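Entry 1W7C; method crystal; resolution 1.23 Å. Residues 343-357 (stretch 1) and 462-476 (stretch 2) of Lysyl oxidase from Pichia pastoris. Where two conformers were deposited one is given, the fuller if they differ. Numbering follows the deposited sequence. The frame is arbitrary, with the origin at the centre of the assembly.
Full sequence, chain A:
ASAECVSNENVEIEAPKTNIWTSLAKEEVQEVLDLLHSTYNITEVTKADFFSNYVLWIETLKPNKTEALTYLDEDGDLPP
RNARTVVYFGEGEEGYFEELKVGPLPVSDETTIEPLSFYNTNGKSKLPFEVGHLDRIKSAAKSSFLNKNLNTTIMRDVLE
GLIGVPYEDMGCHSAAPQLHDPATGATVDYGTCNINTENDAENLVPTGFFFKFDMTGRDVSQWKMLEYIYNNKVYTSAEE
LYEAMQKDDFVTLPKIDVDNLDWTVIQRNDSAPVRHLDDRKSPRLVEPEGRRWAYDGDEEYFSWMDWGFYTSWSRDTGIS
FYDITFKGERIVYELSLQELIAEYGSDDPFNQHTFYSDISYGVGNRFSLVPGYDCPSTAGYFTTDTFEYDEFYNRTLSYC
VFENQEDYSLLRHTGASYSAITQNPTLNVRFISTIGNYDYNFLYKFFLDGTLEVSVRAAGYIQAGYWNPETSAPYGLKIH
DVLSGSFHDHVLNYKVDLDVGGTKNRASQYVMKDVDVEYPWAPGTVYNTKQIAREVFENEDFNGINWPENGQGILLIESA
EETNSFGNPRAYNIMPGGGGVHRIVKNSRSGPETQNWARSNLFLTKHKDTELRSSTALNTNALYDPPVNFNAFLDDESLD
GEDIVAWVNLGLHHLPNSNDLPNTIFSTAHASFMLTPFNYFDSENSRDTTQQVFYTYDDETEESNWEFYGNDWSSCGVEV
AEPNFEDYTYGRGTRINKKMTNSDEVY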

# COMPACT_ATOMS: atom_id res chain seq x y z
N GLU A 343 -18.06 13.64 2.11
CA GLU A 343 -19.30 13.84 1.43
C GLU A 343 -20.19 12.61 1.60
O GLU A 343 -19.84 11.52 1.14
CB GLU A 343 -19.03 14.07 -0.06
CG GLU A 343 -20.29 14.34 -0.88
CD GLU A 343 -20.05 14.38 -2.37
OE1 GLU A 343 -20.98 14.83 -3.07
OE2 GLU A 343 -19.00 13.88 -2.84
N TYR A 344 -21.33 12.79 2.25
CA TYR A 344 -22.22 11.69 2.65
C TYR A 344 -23.35 11.50 1.69
O TYR A 344 -23.84 12.48 1.11
CB TYR A 344 -22.76 11.93 4.09
CG TYR A 344 -21.68 11.79 5.13
CD1 TYR A 344 -20.68 12.75 5.26
CD2 TYR A 344 -21.61 10.68 5.99
CE1 TYR A 344 -19.67 12.61 6.17
CE2 TYR A 344 -20.59 10.54 6.88
CZ TYR A 344 -19.62 11.50 6.96
OH TYR A 344 -18.61 11.33 7.87
N GLY A 345 -23.76 10.24 1.51
CA GLY A 345 -24.99 9.90 0.81
C GLY A 345 -25.96 9.27 1.78
O GLY A 345 -25.57 8.43 2.57
N SER A 346 -27.25 9.63 1.70
CA SER A 346 -28.19 9.16 2.71
C SER A 346 -29.61 9.31 2.27
O SER A 346 -29.89 10.02 1.33
CB SER A 346 -28.00 10.01 3.97
OG SER A 346 -28.85 9.64 5.04
N ASP A 347 -30.48 8.58 2.94
CA ASP A 347 -31.90 8.78 2.81
C ASP A 347 -32.40 9.95 3.62
O ASP A 347 -33.54 10.39 3.39
CB ASP A 347 -32.69 7.52 3.24
CG ASP A 347 -32.39 7.07 4.69
OD1 ASP A 347 -31.22 7.19 5.14
OD2 ASP A 347 -33.27 6.53 5.40
N ASP A 348 -31.60 10.46 4.56
CA ASP A 348 -32.06 11.45 5.53
C ASP A 348 -31.50 12.83 5.24
O ASP A 348 -30.49 12.96 4.56
CB ASP A 348 -31.87 10.95 6.98
CG ASP A 348 -30.52 11.20 7.55
OD1 ASP A 348 -30.05 10.29 8.29
OD2 ASP A 348 -29.91 12.29 7.44
N PRO A 349 -32.21 13.88 5.67
CA PRO A 349 -31.83 15.24 5.28
C PRO A 349 -30.68 15.84 6.09
O PRO A 349 -30.32 17.00 5.85
CB PRO A 349 -33.10 16.03 5.51
CG PRO A 349 -33.77 15.31 6.63
CD PRO A 349 -33.49 13.86 6.41
N PHE A 350 -30.13 15.11 7.05
CA PHE A 350 -28.89 15.56 7.68
C PHE A 350 -27.69 15.02 6.94
O PHE A 350 -26.86 15.81 6.42
CB PHE A 350 -28.83 15.20 9.15
CG PHE A 350 -27.70 15.88 9.87
CD1 PHE A 350 -27.85 17.16 10.41
CD2 PHE A 350 -26.47 15.27 10.00
CE1 PHE A 350 -26.82 17.79 11.07
CE2 PHE A 350 -25.44 15.93 10.65
CZ PHE A 350 -25.62 17.18 11.18
N ASN A 351 -27.57 13.71 6.86
CA ASN A 351 -26.40 13.12 6.22
C ASN A 351 -26.37 13.43 4.73
O ASN A 351 -25.32 13.68 4.17
CB ASN A 351 -26.28 11.63 6.52
CG ASN A 351 -25.79 11.36 7.95
OD1 ASN A 351 -25.59 12.26 8.76
ND2 ASN A 351 -25.58 10.09 8.24
N GLN A 352 -27.53 13.48 4.07
CA GLN A 352 -27.53 13.76 2.63
C GLN A 352 -27.06 15.20 2.32
O GLN A 352 -26.59 15.45 1.22
CB GLN A 352 -28.89 13.44 2.00
CG GLN A 352 -29.02 13.79 0.52
CD GLN A 352 -27.95 13.15 -0.38
OE1 GLN A 352 -27.50 12.03 -0.15
NE2 GLN A 352 -27.55 13.89 -1.40
N HIS A 353 -27.15 16.10 3.31
CA HIS A 353 -26.69 17.48 3.20
C HIS A 353 -25.35 17.72 3.87
O HIS A 353 -24.97 18.86 4.08
CB HIS A 353 -27.76 18.42 3.76
CG HIS A 353 -29.00 18.47 2.92
ND1 HIS A 353 -30.23 18.02 3.36
CD2 HIS A 353 -29.18 18.85 1.63
CE1 HIS A 353 -31.11 18.16 2.39
NE2 HIS A 353 -30.51 18.67 1.33
N THR A 354 -24.60 16.66 4.15
CA THR A 354 -23.29 16.81 4.74
C THR A 354 -22.22 16.68 3.68
O THR A 354 -22.06 15.62 3.06
CB THR A 354 -23.09 15.74 5.83
OG1 THR A 354 -24.02 15.94 6.90
CG2 THR A 354 -21.71 15.86 6.45
N PHE A 355 -21.46 17.77 3.48
CA PHE A 355 -20.33 17.80 2.56
C PHE A 355 -19.30 18.71 3.20
O PHE A 355 -19.17 19.88 2.86
CB PHE A 355 -20.82 18.36 1.21
CG PHE A 355 -19.89 18.13 0.02
CD1 PHE A 355 -20.41 18.09 -1.27
CD2 PHE A 355 -18.51 18.04 0.17
CE1 PHE A 355 -19.60 17.93 -2.38
CE2 PHE A 355 -17.70 17.87 -0.94
CZ PHE A 355 -18.23 17.83 -2.19
N TYR A 356 -18.60 18.17 4.19
CA TYR A 356 -17.63 18.95 4.94
C TYR A 356 -16.44 19.37 4.09
O TYR A 356 -15.89 18.56 3.33
CB TYR A 356 -17.08 18.19 6.17
CG TYR A 356 -18.10 17.84 7.21
CD1 TYR A 356 -18.29 16.52 7.61
CD2 TYR A 356 -18.91 18.81 7.77
CE1 TYR A 356 -19.25 16.18 8.52
CE2 TYR A 356 -19.86 18.48 8.72
CZ TYR A 356 -20.05 17.17 9.08
OH TYR A 356 -21.07 16.87 9.97
N SER A 357 -16.01 20.61 4.33
CA SER A 357 -14.68 21.10 3.99
C SER A 357 -13.88 21.20 5.27
O SER A 357 -14.12 22.06 6.10
CB SER A 357 -14.79 22.49 3.39
OG SER A 357 -13.53 23.18 3.44
N ILE A 462 -17.31 7.32 13.33
CA ILE A 462 -18.04 7.62 12.11
C ILE A 462 -19.23 8.56 12.35
O ILE A 462 -19.78 8.57 13.43
CB ILE A 462 -18.55 6.33 11.41
CG1 ILE A 462 -19.56 5.59 12.29
CG2 ILE A 462 -17.41 5.46 11.01
CD1 ILE A 462 -20.26 4.41 11.62
N GLN A 463 -19.65 9.29 11.32
CA GLN A 463 -20.92 9.98 11.33
C GLN A 463 -21.94 9.00 10.78
O GLN A 463 -22.14 8.89 9.59
CB GLN A 463 -20.86 11.28 10.55
CG GLN A 463 -22.17 12.02 10.58
CD GLN A 463 -22.13 13.38 9.91
OE1 GLN A 463 -21.22 14.14 10.13
NE2 GLN A 463 -23.14 13.69 9.13
N ALA A 464 -22.53 8.25 11.69
CA ALA A 464 -23.56 7.30 11.34
C ALA A 464 -24.89 8.02 11.15
O ALA A 464 -24.99 9.27 11.21
CB ALA A 464 -23.67 6.31 12.45
N GLY A 465 -25.91 7.26 10.77
CA GLY A 465 -27.24 7.79 10.66
C GLY A 465 -28.28 6.92 11.31
O GLY A 465 -28.05 5.76 11.58
N TYR A 466 -29.47 7.47 11.54
CA TYR A 466 -30.56 6.65 12.06
C TYR A 466 -30.99 5.63 10.98
O TYR A 466 -31.09 5.96 9.81
CB TYR A 466 -31.74 7.53 12.53
CG TYR A 466 -32.83 6.70 13.15
CD1 TYR A 466 -32.85 6.44 14.50
CD2 TYR A 466 -33.82 6.13 12.37
CE1 TYR A 466 -33.82 5.61 15.07
CE2 TYR A 466 -34.79 5.30 12.92
CZ TYR A 466 -34.77 5.04 14.27
OH TYR A 466 -35.71 4.21 14.81
N TRP A 467 -31.16 4.38 11.39
CA TRP A 467 -31.59 3.31 10.51
C TRP A 467 -33.11 3.24 10.43
O TRP A 467 -33.76 2.82 11.40
CB TRP A 467 -31.04 1.95 10.97
CG TRP A 467 -31.55 0.80 10.13
CD1 TRP A 467 -32.60 -0.00 10.42
CD2 TRP A 467 -31.03 0.34 8.87
NE1 TRP A 467 -32.77 -0.93 9.42
CE2 TRP A 467 -31.83 -0.74 8.46
CE3 TRP A 467 -29.98 0.75 8.04
CZ2 TRP A 467 -31.61 -1.44 7.26
CZ3 TRP A 467 -29.75 0.04 6.86
CH2 TRP A 467 -30.58 -1.03 6.48
N ASN A 468 -33.65 3.65 9.30
CA ASN A 468 -35.06 3.48 9.00
C ASN A 468 -35.18 2.33 8.02
O ASN A 468 -34.73 2.45 6.89
CB ASN A 468 -35.62 4.77 8.40
CG ASN A 468 -37.11 4.70 8.15
OD1 ASN A 468 -37.66 3.65 7.77
ND2 ASN A 468 -37.79 5.81 8.36
N PRO A 469 -35.77 1.21 8.41
CA PRO A 469 -35.80 0.04 7.52
C PRO A 469 -36.44 0.33 6.15
O PRO A 469 -36.12 -0.34 5.19
CB PRO A 469 -36.66 -0.97 8.29
CG PRO A 469 -36.63 -0.54 9.71
CD PRO A 469 -36.41 0.93 9.71
N GLU A 470 -37.37 1.28 6.09
CA GLU A 470 -38.07 1.57 4.84
C GLU A 470 -37.21 2.27 3.79
O GLU A 470 -37.48 2.13 2.58
CB GLU A 470 -39.31 2.45 5.11
CG GLU A 470 -40.47 1.69 5.70
CD GLU A 470 -41.76 2.52 5.78
OE1 GLU A 470 -42.78 1.96 6.22
OE2 GLU A 470 -41.76 3.73 5.43
N THR A 471 -36.21 3.05 4.23
CA THR A 471 -35.50 3.92 3.28
C THR A 471 -33.97 3.90 3.38
O THR A 471 -33.31 4.41 2.47
CB THR A 471 -35.98 5.39 3.42
OG1 THR A 471 -35.83 5.84 4.78
CG2 THR A 471 -37.47 5.50 3.07
N SER A 472 -33.41 3.34 4.45
CA SER A 472 -31.99 3.52 4.72
C SER A 472 -31.06 2.54 3.99
O SER A 472 -29.86 2.81 3.91
CB SER A 472 -31.71 3.43 6.22
OG SER A 472 -32.31 4.47 6.96
N ALA A 473 -31.58 1.40 3.54
CA ALA A 473 -30.72 0.34 3.03
C ALA A 473 -29.87 0.69 1.80
O ALA A 473 -28.78 0.16 1.67
CB ALA A 473 -31.54 -0.92 2.76
N PRO A 474 -30.34 1.53 0.87
CA PRO A 474 -29.47 1.93 -0.24
C PRO A 474 -28.25 2.75 0.16
O PRO A 474 -27.44 3.03 -0.71
CB PRO A 474 -30.39 2.72 -1.17
CG PRO A 474 -31.77 2.26 -0.80
CD PRO A 474 -31.70 2.05 0.69
N TYR A 475 -28.19 3.20 1.41
CA TYR A 475 -27.22 4.20 1.79
C TYR A 475 -26.33 3.80 2.95
O TYR A 475 -25.55 4.63 3.43
CB TYR A 475 -27.91 5.52 2.14
CG TYR A 475 -28.77 6.07 1.05
CD1 TYR A 475 -28.21 6.81 0.01
CD2 TYR A 475 -30.16 5.87 1.02
CE1 TYR A 475 -28.98 7.30 -1.01
CE2 TYR A 475 -30.94 6.38 0.01
CZ TYR A 475 -30.35 7.10 -1.02
OH TYR A 475 -31.12 7.61 -2.05
N GLY A 476 -26.42 2.56 3.40
CA GLY A 476 -25.60 2.13 4.52
C GLY A 476 -26.07 0.79 5.03
O GLY A 476 -27.18 0.34 4.69
O HOH W 1 -26.70 7.08 4.83
O HOH W 2 -29.81 6.22 7.21
O HOH W 3 -29.32 10.49 10.98
O HOH W 4 -31.92 8.48 9.18
O HOH W 5 -26.94 11.86 11.27

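Five waters bridge the two stretches of this lysyl oxidase, and no direct backbone-to-backbone hydrogen bond joins them; side chains and solvent do the work across 569 Å² of buried surface. At one end, Gln463 extends toward stretch 1 (chi1 and chi2 both t) and spends both ends of its amide. Its NE2 donates to Asn351 OD1 at 2.9 Å and, at a longer 3.3 Å, to Thr354 OG1, while Tyr356 OH donates to Gln463 OE1 at 2.7 Å. Aromatic rings line the same pocket: Gln463 CD lies over one face of the Tyr344 ring, and Gln463 NE2 sits at the edge of Phe350, 3.6 Å from its CE2. A long amide suits this site because it offers donor and acceptor together with a flat group that can lie on a ring.

Asn351 answers in kind. While its OD1 receives Gln463, its ND2 donates to the backbone Ala464 O at 3.1 Å, so one short amide reads both a side chain and the main chain. Water 5 spans the same pair, donating to Asn351 OD1 (2.9 Å) and Ala464 O (3.2 Å). Gly465 leaves room here: its CA is 3.7 Å from Asn351 ND2, and an ideal CB would come within a tight 3.1 Å of that atom.

Asp348 reaches the strand residue Tyr466 through solvent. Waters 3 and 4 each donate to Asp348 OD1 at 2.8 Å; water 3 accepts from Tyr466 N at 3.1 Å, and water 4 donates to Tyr466 O at 2.7 Å. The other carboxylate oxygen shapes its own loop, with Asp348 OD2 accepting from Phe350 N (2.9 Å) and Asn351 N (2.8 Å).

At the far end, Asp347 (chi1 p) points its CA-to-CB bond sideways, yet its carboxylate comes nearer to stretch 2. Asp347 OD2 accepts from Thr471 OG1 at 2.7 Å and Ser472 OG at 2.8 Å, a buried charge met by two hydroxyls. Ser472 OG also accepts from Asn468 N at 2.8 Å, which ties the turn to the same site. Water 2 links Asp347 OD1 (2.7 Å) to Tyr466 O (2.9 Å).

Tyr475 supplies the broad apolar surface, with Ser346 C and Asp347 N over one face of its ring; Asp347 N lies 3.3 Å from Tyr475 CD2. Beside it, water 1 donates to Gly345 O at 2.9 Å and Tyr475 O at 3.0 Å, joining the two main chains where they do not bond directly.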